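Local coordinates for protein 1-pyrroline-5-carboxylate dehydrogenase (Thermus thermophilus, PDB 1UZB) that probably oxidises the semialdehyde form of 1-pyrroline-5-carboxylate to glutamate with a nicotinamide cofactor, at residues A60-V65 with E393-F398; G260-G265 with V287-K292; A306-V311 with L343-R348; S326-T331 with P421-I426; E367-V372 with Y397-T402. One frame throughout, in Å; residues are numbered along the deposited sequence.

Interaction 1: A60-V65 with E393-F398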
# COMPACT_ATOMS: atom_id res chain seq x y z
N ALA A 60 15.36 32.71 43.63
CA ALA A 60 16.21 33.20 44.73
C ALA A 60 17.59 33.36 44.10
O ALA A 60 18.48 32.52 44.29
CB ALA A 60 16.25 32.17 45.85
N PRO A 61 17.80 34.45 43.34
CA PRO A 61 19.06 34.74 42.65
C PRO A 61 20.36 34.77 43.43
O PRO A 61 21.43 34.88 42.83
CB PRO A 61 18.77 36.05 41.92
CG PRO A 61 17.76 36.71 42.80
CD PRO A 61 16.85 35.56 43.18
N SER A 62 20.30 34.68 44.75
CA SER A 62 21.52 34.66 45.55
C SER A 62 22.05 33.23 45.56
O SER A 62 23.19 32.99 45.95
CB SER A 62 21.23 35.13 46.98
OG SER A 62 20.33 34.25 47.64
N GLU A 63 21.22 32.30 45.11
CA GLU A 63 21.59 30.89 45.08
C GLU A 63 22.16 30.48 43.73
O GLU A 63 21.55 30.73 42.68
CB GLU A 63 20.38 30.00 45.39
CG GLU A 63 19.58 30.44 46.60
CD GLU A 63 18.53 29.43 46.99
OE1 GLU A 63 17.98 28.75 46.09
OE2 GLU A 63 18.24 29.32 48.20
N VAL A 64 23.32 29.85 43.76
CA VAL A 64 23.99 29.39 42.54
C VAL A 64 23.61 27.93 42.28
O VAL A 64 24.01 27.03 43.02
CB VAL A 64 25.52 29.49 42.68
CG1 VAL A 64 26.20 28.94 41.43
CG2 VAL A 64 25.92 30.94 42.90
N VAL A 65 22.83 27.70 41.23
CA VAL A 65 22.42 26.35 40.89
C VAL A 65 23.65 25.54 40.49
O VAL A 65 23.79 24.38 40.86
CB VAL A 65 21.39 26.35 39.73
CG1 VAL A 65 21.04 24.92 39.33
CG2 VAL A 65 20.13 27.09 40.16
N GLU A 393 6.86 41.39 45.84
CA GLU A 393 7.91 41.42 46.85
C GLU A 393 8.72 40.14 46.83
O GLU A 393 8.20 39.06 46.56
CB GLU A 393 7.29 41.62 48.24
CG GLU A 393 6.50 42.91 48.38
CD GLU A 393 5.90 43.08 49.76
OE1 GLU A 393 5.23 44.11 49.99
OE2 GLU A 393 6.11 42.20 50.62
N GLY A 394 10.02 40.26 47.10
CA GLY A 394 10.88 39.09 47.10
C GLY A 394 12.12 39.24 46.25
O GLY A 394 12.15 40.04 45.31
N GLU A 395 13.14 38.46 46.57
CA GLU A 395 14.40 38.49 45.83
C GLU A 395 14.20 37.96 44.42
O GLU A 395 14.82 38.44 43.47
CB GLU A 395 15.45 37.64 46.56
CG GLU A 395 16.82 37.64 45.91
CD GLU A 395 17.85 36.86 46.70
OE1 GLU A 395 17.70 35.62 46.84
OE2 GLU A 395 18.82 37.48 47.19
N GLY A 396 13.33 36.96 44.28
CA GLY A 396 13.06 36.37 42.98
C GLY A 396 12.48 37.38 42.00
O GLY A 396 11.98 38.42 42.39
N TYR A 397 12.56 37.06 40.71
CA TYR A 397 12.06 37.95 39.67
C TYR A 397 10.57 37.71 39.43
O TYR A 397 10.15 37.31 38.34
CB TYR A 397 12.85 37.72 38.38
CG TYR A 397 14.34 37.74 38.59
CD1 TYR A 397 15.13 36.65 38.22
CD2 TYR A 397 14.97 38.83 39.18
CE1 TYR A 397 16.51 36.65 38.42
CE2 TYR A 397 16.35 38.85 39.39
CZ TYR A 397 17.12 37.75 39.01
OH TYR A 397 18.48 37.76 39.21
N PHE A 398 9.77 37.97 40.46
CA PHE A 398 8.34 37.75 40.40
C PHE A 398 7.53 38.93 39.87
O PHE A 398 7.60 40.04 40.40
CB PHE A 398 7.83 37.38 41.79
CG PHE A 398 8.53 36.20 42.40
CD1 PHE A 398 8.48 34.95 41.80
CD2 PHE A 398 9.26 36.34 43.59
CE1 PHE A 398 9.14 33.85 42.36
CE2 PHE A 398 9.92 35.25 44.15
CZ PHE A 398 9.86 34.01 43.54
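Glu395 and Tyr397 of the loop 393-398 close on Pro61 from two directions, and Glu395 also reaches Ser62. The stem of Glu395 comes first: its CG lies 3.4 Å from CG of Pro61, the two side chains running past each other in opposite senses. CG of Glu395 is turned anti to the backbone N (chi1 -178°) and the chain stays extended, which carries the carboxylate beyond the proline ring to the turn of Ala60 to Glu63. That turn is type I, closed by the bond from Glu63 N to Ala60 O. There Glu395 OE1 stands 3.1 Å from Ser62 OG, and Ser62 N gives the same oxygen a weak hydrogen bond of 3.5 Å at 148°. Gly396 follows, its CA 3.9 Å from Pro61 CD; a side chain at this position would run into the ring of Phe398. Tyr397, the centre of an inverse gamma turn, then brings its phenol end against the pyrrolidine, with OH 3.2 Å from Pro61 CB and CZ 3.8 Å from that same carbon. An alanine in place of Pro61 would keep CB but lose CG and CD, and would probably open a gap beside the Glu395 stem and leave that chain freer to swing. Within 60-65, Glu63 is hydrogen-bonded to Asn57 of strand 52-57. The contact joins a corner of the four-stranded sheet to the loop between strands 384-387 and 402-405, at the edge of the seven-stranded sheet. Its chemistry implies modest polar strength: a weak bond to an exposed carboxylate, with proline packing supplying most of the fit.

Interaction 2: G260-G265 with V287-K292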
# COMPACT_ATOMS: atom_id res chain seq x y z
N GLY A 260 15.17 31.46 19.03
CA GLY A 260 15.35 32.56 19.96
C GLY A 260 14.65 33.82 19.48
O GLY A 260 13.66 33.74 18.75
N SER A 261 15.17 34.98 19.87
CA SER A 261 14.57 36.25 19.50
C SER A 261 14.71 36.61 18.03
O SER A 261 15.64 36.18 17.34
CB SER A 261 15.18 37.38 20.33
OG SER A 261 16.51 37.64 19.93
N LEU A 262 13.77 37.42 17.55
CA LEU A 262 13.78 37.87 16.17
C LEU A 262 15.02 38.71 15.88
O LEU A 262 15.62 38.61 14.82
CB LEU A 262 12.52 38.68 15.87
CG LEU A 262 12.43 39.33 14.49
CD1 LEU A 262 12.54 38.26 13.41
CD2 LEU A 262 11.12 40.08 14.36
N GLU A 263 15.41 39.54 16.85
CA GLU A 263 16.58 40.39 16.68
C GLU A 263 17.81 39.56 16.32
O GLU A 263 18.54 39.88 15.38
CB GLU A 263 16.85 41.18 17.96
CG GLU A 263 18.13 42.01 17.91
CD GLU A 263 18.45 42.67 19.23
OE1 GLU A 263 19.47 43.39 19.30
OE2 GLU A 263 17.70 42.47 20.21
N VAL A 264 18.02 38.48 17.07
CA VAL A 264 19.16 37.61 16.82
C VAL A 264 18.95 36.78 15.55
O VAL A 264 19.88 36.58 14.77
CB VAL A 264 19.40 36.67 18.03
CG1 VAL A 264 20.55 35.72 17.74
CG2 VAL A 264 19.70 37.50 19.27
N GLY A 265 17.73 36.30 15.35
CA GLY A 265 17.44 35.50 14.17
C GLY A 265 17.70 36.25 12.87
O GLY A 265 18.20 35.67 11.90
N VAL A 287 15.62 29.14 11.39
CA VAL A 287 15.36 29.97 12.54
C VAL A 287 13.89 30.00 12.97
O VAL A 287 12.99 30.06 12.13
CB VAL A 287 15.82 31.43 12.28
CG1 VAL A 287 17.30 31.44 11.88
CG2 VAL A 287 14.98 32.06 11.19
N GLU A 288 13.67 29.93 14.28
CA GLU A 288 12.33 30.00 14.87
C GLU A 288 12.49 31.24 15.74
O GLU A 288 13.26 31.23 16.70
CB GLU A 288 12.03 28.76 15.72
CG GLU A 288 10.57 28.60 16.12
CD GLU A 288 10.25 29.13 17.51
OE1 GLU A 288 10.21 30.37 17.70
OE2 GLU A 288 10.05 28.30 18.43
N THR A 289 11.77 32.30 15.39
CA THR A 289 11.92 33.59 16.05
C THR A 289 10.79 34.21 16.87
O THR A 289 10.68 35.44 16.94
CB THR A 289 12.37 34.61 15.00
OG1 THR A 289 11.57 34.46 13.82
CG2 THR A 289 13.83 34.39 14.64
N GLY A 290 9.96 33.38 17.48
CA GLY A 290 8.89 33.90 18.32
C GLY A 290 7.63 34.38 17.61
O GLY A 290 7.45 34.14 16.42
N GLY A 291 6.76 35.04 18.36
CA GLY A 291 5.52 35.54 17.79
C GLY A 291 4.76 36.49 18.69
O GLY A 291 5.22 36.83 19.78
N LYS A 292 3.62 36.96 18.20
CA LYS A 292 2.73 37.84 18.96
C LYS A 292 1.39 37.16 18.74
O LYS A 292 0.56 37.59 17.94
CB LYS A 292 2.73 39.27 18.39
CG LYS A 292 2.00 40.27 19.28
CD LYS A 292 2.74 40.49 20.60
CE LYS A 292 1.91 41.33 21.56
NZ LYS A 292 2.64 41.65 22.82
O HOH W 1 12.00 32.09 19.74
O HOH W 2 10.70 37.62 18.54
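This is a backbone-led contact inside a beta-alpha-beta unit, where the turn leaving strand 255-259 and entering helix 262-272 meets the end of strand 284-288. The evidence is a nearly straight bond: Gly260 N donates to Glu288 O at 3.0 Å and 164°, continuing the parallel pairing of the two strands by one step. Gly260 O in turn receives the CA-H of Thr289, at 3.2 Å from that CA. Beyond this point the chains are bridged by water, one molecule accepting from Leu262 N and donating to Thr289 O at 2.7 Å. Side chains fill in at the first helical turn. Thr289 CG2, placed anti to the carbonyl carbon, rests 3.8 Å from CA of Gly265; a side chain on this glycine would clash with that methyl. Leu262 crosses Thr289 obliquely, its CD1 4.0 Å from Thr289 CB, while the hydroxyl of Thr289 is bound to Leu490 O. In one of two conformers of Glu288, OE1 accepts from Gly290 N, a bond that is therefore doubtful. Ser261 is the N-cap of helix 262-272, its OG receiving a weak bond from Val264 N. Phe258 of strand 255-259 touches Val264, Val287 and Thr289, and Phe282 of the second subunit packs on Leu262, Val287 and Thr289, so the helix start lies between its own sheet and a neighbouring chain.

Interaction 3: A306-V311 with L343-R348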
# COMPACT_ATOMS: atom_id res chain seq x y z
N ALA A 306 -13.26 29.26 27.25
CA ALA A 306 -12.36 30.22 26.64
C ALA A 306 -11.48 30.92 27.68
O ALA A 306 -10.27 31.02 27.51
CB ALA A 306 -13.15 31.26 25.85
N ALA A 307 -12.09 31.41 28.75
CA ALA A 307 -11.33 32.10 29.79
C ALA A 307 -10.23 31.21 30.37
O ALA A 307 -9.10 31.67 30.60
CB ALA A 307 -12.27 32.57 30.90
N GLU A 308 -10.54 29.95 30.61
CA GLU A 308 -9.57 29.01 31.15
C GLU A 308 -8.41 28.82 30.17
O GLU A 308 -7.24 28.87 30.56
CB GLU A 308 -10.26 27.67 31.43
CG GLU A 308 -9.47 26.69 32.29
CD GLU A 308 -8.27 26.11 31.59
OE1 GLU A 308 -8.38 25.78 30.39
OE2 GLU A 308 -7.21 25.96 32.24
N GLY A 309 -8.74 28.60 28.89
CA GLY A 309 -7.72 28.40 27.88
C GLY A 309 -6.85 29.63 27.67
O GLY A 309 -5.65 29.52 27.39
N VAL A 310 -7.45 30.81 27.80
CA VAL A 310 -6.72 32.05 27.64
C VAL A 310 -5.73 32.22 28.80
O VAL A 310 -4.58 32.58 28.58
CB VAL A 310 -7.68 33.26 27.61
CG1 VAL A 310 -6.90 34.56 27.75
CG2 VAL A 310 -8.47 33.25 26.32
N VAL A 311 -6.18 31.96 30.02
CA VAL A 311 -5.31 32.10 31.18
C VAL A 311 -4.13 31.12 31.10
O VAL A 311 -2.99 31.49 31.36
CB VAL A 311 -6.11 31.91 32.49
CG1 VAL A 311 -5.16 31.79 33.67
CG2 VAL A 311 -7.03 33.11 32.69
N LEU A 343 -10.34 38.00 34.00
CA LEU A 343 -9.84 38.75 35.15
C LEU A 343 -10.05 37.99 36.45
O LEU A 343 -9.16 37.93 37.29
CB LEU A 343 -10.52 40.12 35.22
CG LEU A 343 -10.16 41.10 34.10
CD1 LEU A 343 -10.97 42.38 34.25
CD2 LEU A 343 -8.66 41.40 34.15
N LYS A 344 -11.24 37.41 36.61
CA LYS A 344 -11.55 36.65 37.82
C LYS A 344 -10.60 35.47 38.00
O LYS A 344 -10.15 35.18 39.11
CB LYS A 344 -12.99 36.15 37.78
CG LYS A 344 -14.06 37.23 37.70
CD LYS A 344 -13.95 38.26 38.82
CE LYS A 344 -13.05 39.42 38.42
NZ LYS A 344 -13.56 40.12 37.20
N ARG A 345 -10.30 34.78 36.90
CA ARG A 345 -9.41 33.63 36.94
C ARG A 345 -7.96 34.05 37.16
O ARG A 345 -7.26 33.47 37.98
CB ARG A 345 -9.51 32.84 35.63
CG ARG A 345 -10.75 31.98 35.50
CD ARG A 345 -10.81 31.30 34.13
NE ARG A 345 -11.95 30.40 34.01
CZ ARG A 345 -12.03 29.21 34.59
NH1 ARG A 345 -11.04 28.76 35.34
NH2 ARG A 345 -13.12 28.46 34.42
N ALA A 346 -7.52 35.06 36.42
CA ALA A 346 -6.14 35.53 36.52
C ALA A 346 -5.78 36.10 37.89
O ALA A 346 -4.64 35.95 38.34
CB ALA A 346 -5.86 36.57 35.44
N GLU A 347 -6.72 36.75 38.56
CA GLU A 347 -6.43 37.33 39.86
C GLU A 347 -6.26 36.28 40.95
O GLU A 347 -5.78 36.58 42.05
CB GLU A 347 -7.52 38.33 40.26
CG GLU A 347 -8.90 37.74 40.45
CD GLU A 347 -9.94 38.80 40.82
OE1 GLU A 347 -11.12 38.44 40.97
OE2 GLU A 347 -9.56 39.98 40.96
N ARG A 348 -6.65 35.04 40.66
CA ARG A 348 -6.53 33.96 41.65
C ARG A 348 -5.24 33.17 41.49
O ARG A 348 -4.95 32.27 42.28
CB ARG A 348 -7.72 33.00 41.54
CG ARG A 348 -9.08 33.64 41.75
CD ARG A 348 -10.11 32.61 42.17
NE ARG A 348 -10.13 31.45 41.28
CZ ARG A 348 -10.52 31.48 40.01
NH1 ARG A 348 -10.94 32.61 39.47
NH2 ARG A 348 -10.51 30.37 39.28
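Arg345 reaches from helix 332-346 across to helix 303-315 and lies against Ala307, Glu308 and Val311, in a helix-helix contact beside the large sheet of the aldehyde dehydrogenase fold. Its CG is anti to the carbonyl carbon (chi1 -76°), and the extended chain from CG to NE lays CB, CD and the guanidinium in turn along Val311, Ala307 and Glu308. Near the root, Arg345 CB faces Val311 CG2 at 3.9 Å, the two side chains crossing at a slant. Midway, Arg345 CD lies 3.8 Å from CB of Ala307, a residue short enough to let the chain pass close to the helix backbone. At the far end, the guanidinium turns one face to Glu308, whose CB sits over the centre of the group.

The opposite charges make no bond here. Bent at chi2 (-70°), the chain of Glu308 leads its carboxylate away, its plane standing 87° to the guanidinium, and OE2 remains 5.7 Å from Arg345 NH1. What the arginine contributes across this contact is therefore its aliphatic stem and its flat face, with attraction between the charges probably acting only at a distance. Ala346 extends the join toward strand 384-387, touching Leu387, while Val310, one residue before Val311, turns to Ile295 of strand 293-297. Over the guanidinium, the methylene CB of Glu308 stands 3.9 Å from Arg345 CZ.

Interaction 4: S326-T331 with P421-I426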
# COMPACT_ATOMS: atom_id res chain seq x y z
N SER A 326 -0.48 36.42 23.87
CA SER A 326 -0.17 37.75 24.38
C SER A 326 -1.24 38.74 23.91
O SER A 326 -1.24 39.91 24.31
CB SER A 326 1.22 38.21 23.92
OG SER A 326 1.34 38.18 22.51
N ARG A 327 -2.14 38.28 23.05
CA ARG A 327 -3.23 39.11 22.56
C ARG A 327 -4.53 38.34 22.70
O ARG A 327 -4.60 37.14 22.41
CB ARG A 327 -3.03 39.48 21.08
CG ARG A 327 -1.80 40.33 20.79
CD ARG A 327 -1.78 40.75 19.32
NE ARG A 327 -1.68 39.60 18.43
CZ ARG A 327 -2.12 39.58 17.18
NH1 ARG A 327 -1.98 38.48 16.45
NH2 ARG A 327 -2.71 40.65 16.65
N LEU A 328 -5.56 39.02 23.19
CA LEU A 328 -6.89 38.43 23.34
C LEU A 328 -7.80 39.35 22.53
O LEU A 328 -8.02 40.50 22.90
CB LEU A 328 -7.33 38.41 24.81
CG LEU A 328 -8.75 37.88 25.04
CD1 LEU A 328 -8.88 36.46 24.51
CD2 LEU A 328 -9.07 37.93 26.52
N ILE A 329 -8.30 38.84 21.41
CA ILE A 329 -9.16 39.61 20.52
C ILE A 329 -10.60 39.18 20.74
O ILE A 329 -10.98 38.05 20.44
CB ILE A 329 -8.76 39.37 19.05
CG1 ILE A 329 -7.28 39.75 18.85
CG2 ILE A 329 -9.63 40.19 18.11
CD1 ILE A 329 -6.71 39.31 17.52
N LEU A 330 -11.40 40.10 21.27
CA LEU A 330 -12.80 39.80 21.57
C LEU A 330 -13.78 40.59 20.72
O LEU A 330 -13.66 41.81 20.60
CB LEU A 330 -13.07 40.12 23.05
CG LEU A 330 -12.13 39.45 24.06
CD1 LEU A 330 -12.40 39.96 25.47
CD2 LEU A 330 -12.30 37.95 23.99
N THR A 331 -14.74 39.89 20.12
CA THR A 331 -15.75 40.56 19.32
C THR A 331 -16.63 41.30 20.32
O THR A 331 -16.63 40.97 21.51
CB THR A 331 -16.59 39.56 18.49
OG1 THR A 331 -17.30 38.68 19.38
CG2 THR A 331 -15.69 38.75 17.58
N PRO A 421 4.38 37.75 31.56
CA PRO A 421 2.96 37.57 31.90
C PRO A 421 2.13 38.82 31.64
O PRO A 421 1.52 39.37 32.56
CB PRO A 421 3.01 37.19 33.38
CG PRO A 421 4.18 37.99 33.88
CD PRO A 421 5.21 37.86 32.78
N VAL A 422 2.10 39.26 30.39
CA VAL A 422 1.37 40.46 29.99
C VAL A 422 0.42 40.18 28.83
O VAL A 422 0.85 39.88 27.72
CB VAL A 422 2.34 41.59 29.59
CG1 VAL A 422 1.56 42.83 29.21
CG2 VAL A 422 3.30 41.88 30.73
N LEU A 423 -0.87 40.30 29.10
CA LEU A 423 -1.90 40.07 28.10
C LEU A 423 -2.55 41.37 27.64
O LEU A 423 -2.97 42.18 28.47
CB LEU A 423 -2.98 39.16 28.68
CG LEU A 423 -4.15 38.79 27.77
CD1 LEU A 423 -3.64 37.97 26.59
CD2 LEU A 423 -5.17 38.00 28.57
N SER A 424 -2.63 41.56 26.33
CA SER A 424 -3.24 42.75 25.74
C SER A 424 -4.59 42.37 25.13
O SER A 424 -4.66 41.53 24.23
CB SER A 424 -2.34 43.33 24.65
OG SER A 424 -1.13 43.83 25.19
N VAL A 425 -5.66 43.00 25.62
CA VAL A 425 -7.00 42.72 25.14
C VAL A 425 -7.46 43.78 24.15
O VAL A 425 -7.43 44.98 24.44
CB VAL A 425 -8.00 42.64 26.31
CG1 VAL A 425 -9.37 42.21 25.82
CG2 VAL A 425 -7.47 41.67 27.36
N ILE A 426 -7.87 43.31 22.98
CA ILE A 426 -8.31 44.17 21.88
C ILE A 426 -9.78 43.90 21.59
O ILE A 426 -10.19 42.76 21.41
CB ILE A 426 -7.46 43.88 20.63
CG1 ILE A 426 -5.97 44.01 20.97
CG2 ILE A 426 -7.85 44.82 19.50
CD1 ILE A 426 -5.03 43.44 19.92
O HOH W 3 0.76 41.59 25.27
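Leu328 stands at the middle of a parallel strand pair, its N and O both bonded to segment 421-426. Leu328 N donates to Ser424 O at 2.9 Å, and Ile426 N donates to Leu328 O at 2.8 Å. Flanking these, Ser424 N bonds to Ser326 O and Leu330 N to Ile426 O. The first of that pair arrives well above the carbonyl plane of Ser326, 41° out of it, whereas the second is nearly head-on to its carbonyl. The strand axes differ by 25° in direction and approach to 4.6 Å.

Side chains alternate between the two faces. On one, Leu328 and Val425 lie side by side, CB to CG2 at 4.1 Å, and Val425 CG1 meets Leu330 CD1 at 3.8 Å. Val425 CG1 is anti to its own N (chi1 -174°), which directs the two methyls to different leucines. A glycine here would remove both methyls and would probably leave a gap between Leu328 and Leu330. On the other face, Arg327 and Ile426 accompany Ser424, whose OG bonds to Ile413 O; the guanidinium of Arg327 is held by the carbonyls of Val437 and Ala438. A water joins Ser326 O, Val422 O and Ser424 OG.

Strand 293-297 pairs with the far edge of 325-331. Helix 303-315 covers Leu328 and Leu423, and helix 332-346 packs through Tyr335 on Leu330 and Val425.

Interaction 5: E367-V372 with Y397-T402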
# COMPACT_ATOMS: atom_id res chain seq x y z
N GLU A 367 17.49 40.81 33.72
CA GLU A 367 17.30 41.57 32.49
C GLU A 367 15.90 41.32 31.92
O GLU A 367 15.26 42.24 31.43
CB GLU A 367 18.36 41.21 31.45
CG GLU A 367 18.19 41.95 30.12
CD GLU A 367 18.22 43.47 30.26
OE1 GLU A 367 17.94 44.16 29.25
OE2 GLU A 367 18.52 43.98 31.36
N GLN A 368 15.44 40.08 31.97
CA GLN A 368 14.11 39.78 31.47
C GLN A 368 13.08 40.54 32.30
O GLN A 368 12.11 41.07 31.76
CB GLN A 368 13.83 38.28 31.51
CG GLN A 368 12.55 37.86 30.81
CD GLN A 368 12.52 38.28 29.35
OE1 GLN A 368 13.41 37.94 28.58
NE2 GLN A 368 11.49 39.03 28.97
N GLU A 369 13.30 40.59 33.60
CA GLU A 369 12.40 41.30 34.49
C GLU A 369 12.36 42.78 34.12
O GLU A 369 11.29 43.38 34.03
CB GLU A 369 12.86 41.14 35.94
CG GLU A 369 11.95 41.79 36.96
CD GLU A 369 12.47 41.64 38.37
OE1 GLU A 369 13.58 42.14 38.65
OE2 GLU A 369 11.78 41.02 39.20
N ARG A 370 13.53 43.36 33.89
CA ARG A 370 13.60 44.77 33.54
C ARG A 370 12.83 45.04 32.25
O ARG A 370 12.08 46.01 32.15
CB ARG A 370 15.06 45.21 33.36
CG ARG A 370 15.20 46.72 33.20
CD ARG A 370 16.58 47.10 32.68
NE ARG A 370 16.77 46.67 31.30
CZ ARG A 370 16.17 47.22 30.26
NH1 ARG A 370 15.33 48.24 30.42
NH2 ARG A 370 16.40 46.75 29.04
N LYS A 371 13.02 44.17 31.26
CA LYS A 371 12.35 44.32 29.98
C LYS A 371 10.83 44.23 30.09
O LYS A 371 10.11 45.05 29.52
CB LYS A 371 12.85 43.28 28.98
CG LYS A 371 14.30 43.48 28.54
CD LYS A 371 14.72 42.42 27.53
CE LYS A 371 16.17 42.58 27.12
NZ LYS A 371 16.58 41.57 26.11
N VAL A 372 10.34 43.24 30.83
CA VAL A 372 8.90 43.09 30.99
C VAL A 372 8.31 44.30 31.70
O VAL A 372 7.27 44.83 31.30
CB VAL A 372 8.56 41.80 31.77
CG1 VAL A 372 7.07 41.71 32.02
CG2 VAL A 372 9.04 40.59 30.97
N TYR A 397 12.56 37.06 40.71
CA TYR A 397 12.06 37.95 39.67
C TYR A 397 10.57 37.71 39.43
O TYR A 397 10.15 37.31 38.34
CB TYR A 397 12.85 37.72 38.38
CG TYR A 397 14.34 37.74 38.59
CD1 TYR A 397 15.13 36.65 38.22
CD2 TYR A 397 14.97 38.83 39.18
CE1 TYR A 397 16.51 36.65 38.42
CE2 TYR A 397 16.35 38.85 39.39
CZ TYR A 397 17.12 37.75 39.01
OH TYR A 397 18.48 37.76 39.21
N PHE A 398 9.77 37.97 40.46
CA PHE A 398 8.34 37.75 40.40
C PHE A 398 7.53 38.93 39.87
O PHE A 398 7.60 40.04 40.40
CB PHE A 398 7.83 37.38 41.79
CG PHE A 398 8.53 36.20 42.40
CD1 PHE A 398 8.48 34.95 41.80
CD2 PHE A 398 9.26 36.34 43.59
CE1 PHE A 398 9.14 33.85 42.36
CE2 PHE A 398 9.92 35.25 44.15
CZ PHE A 398 9.86 34.01 43.54
N ILE A 399 6.78 38.68 38.80
CA ILE A 399 5.93 39.68 38.19
C ILE A 399 4.50 39.16 38.21
O ILE A 399 4.24 38.00 37.89
CB ILE A 399 6.34 39.96 36.73
CG1 ILE A 399 7.79 40.47 36.69
CG2 ILE A 399 5.41 40.99 36.10
CD1 ILE A 399 8.32 40.73 35.30
N ALA A 400 3.56 40.01 38.61
CA ALA A 400 2.16 39.62 38.69
C ALA A 400 1.49 39.51 37.33
O ALA A 400 1.82 40.25 36.40
CB ALA A 400 1.40 40.62 39.56
N PRO A 401 0.53 38.57 37.18
CA PRO A 401 -0.19 38.40 35.92
C PRO A 401 -0.75 39.78 35.59
O PRO A 401 -1.42 40.41 36.41
CB PRO A 401 -1.27 37.39 36.28
CG PRO A 401 -0.57 36.52 37.27
CD PRO A 401 0.15 37.53 38.15
N THR A 402 -0.48 40.24 34.37
CA THR A 402 -0.90 41.56 33.95
C THR A 402 -1.85 41.57 32.77
O THR A 402 -1.71 40.77 31.83
CB THR A 402 0.34 42.40 33.62
OG1 THR A 402 1.20 42.44 34.77
CG2 THR A 402 -0.03 43.81 33.21
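Glu369 and Val372 of helix 366-379 meet Tyr397 and Ile399 of the loop before strand 402-405, in a buried contact with no hydrogen bond across it. The tight part is apolar: Ile399 CD1 lies 3.6 Å from CG1 of Val372 and 3.7 Å from CB of the same valine, so the terminal methyl alone does the touching. Ile399 CG1 is anti to the carbonyl carbon (chi1 -60°) and the rest is extended (chi2 178°), which carries that methyl to Val372. Glu369 closes the other flank of the methyl, its CG at a looser 4.1 Å from Ile399 CD1.

Beyond this, the extended Glu369 chain lays its carboxylate beside Tyr397. OE2 comes 3.1 Å from Tyr397 CA and lies at the ring edge, in its plane, while OE1 is 3.6 Å from CD2; carboxylate and ring stand nearly perpendicular, at 87°. The side facing solvent is quite different. Arg370, next to Glu369 in sequence but pointing away from the loop, grips Glu367 side-on through NE and NH2, with NH2 to OE1 at 3.0 Å, and this salt bridge stays on the exposed side of the helix with neither partner touching the loop.

At the other end of the loop, Thr402 OG1 bonds to Ala400 O. Glu369 OE2 also forms a salt bridge with Arg391 NE, outside both segments. The buried carboxylate is thus paired with a charge, which would probably favour its ionised form, while its approach to Tyr397 is by packing against CA and the ring edge, and the methyl of Ile399 supplies the apolar fit.

In the fold
Interactions 1 and 5 share Tyr397 and Phe398, so one loop is held on two sides: interaction 1 at the surface, with a weakly bonded carboxylate and a proline, and interaction 5 buried against helix 366-379. Interaction 4 forms the strand core, held by regular backbone bonds, and meets interaction 5 where Thr402 probably bonds to Pro421 and Leu423. Interaction 3 covers that same sheet with helices, Val310 packing on Leu328 and Leu423, and relies on side-chain packing without hydrogen bonds across it. Interaction 2 belongs to the other large sheet, is partly buried and water-bridged, and touches interaction 4 where Lys292 meets Ser326 and Arg327.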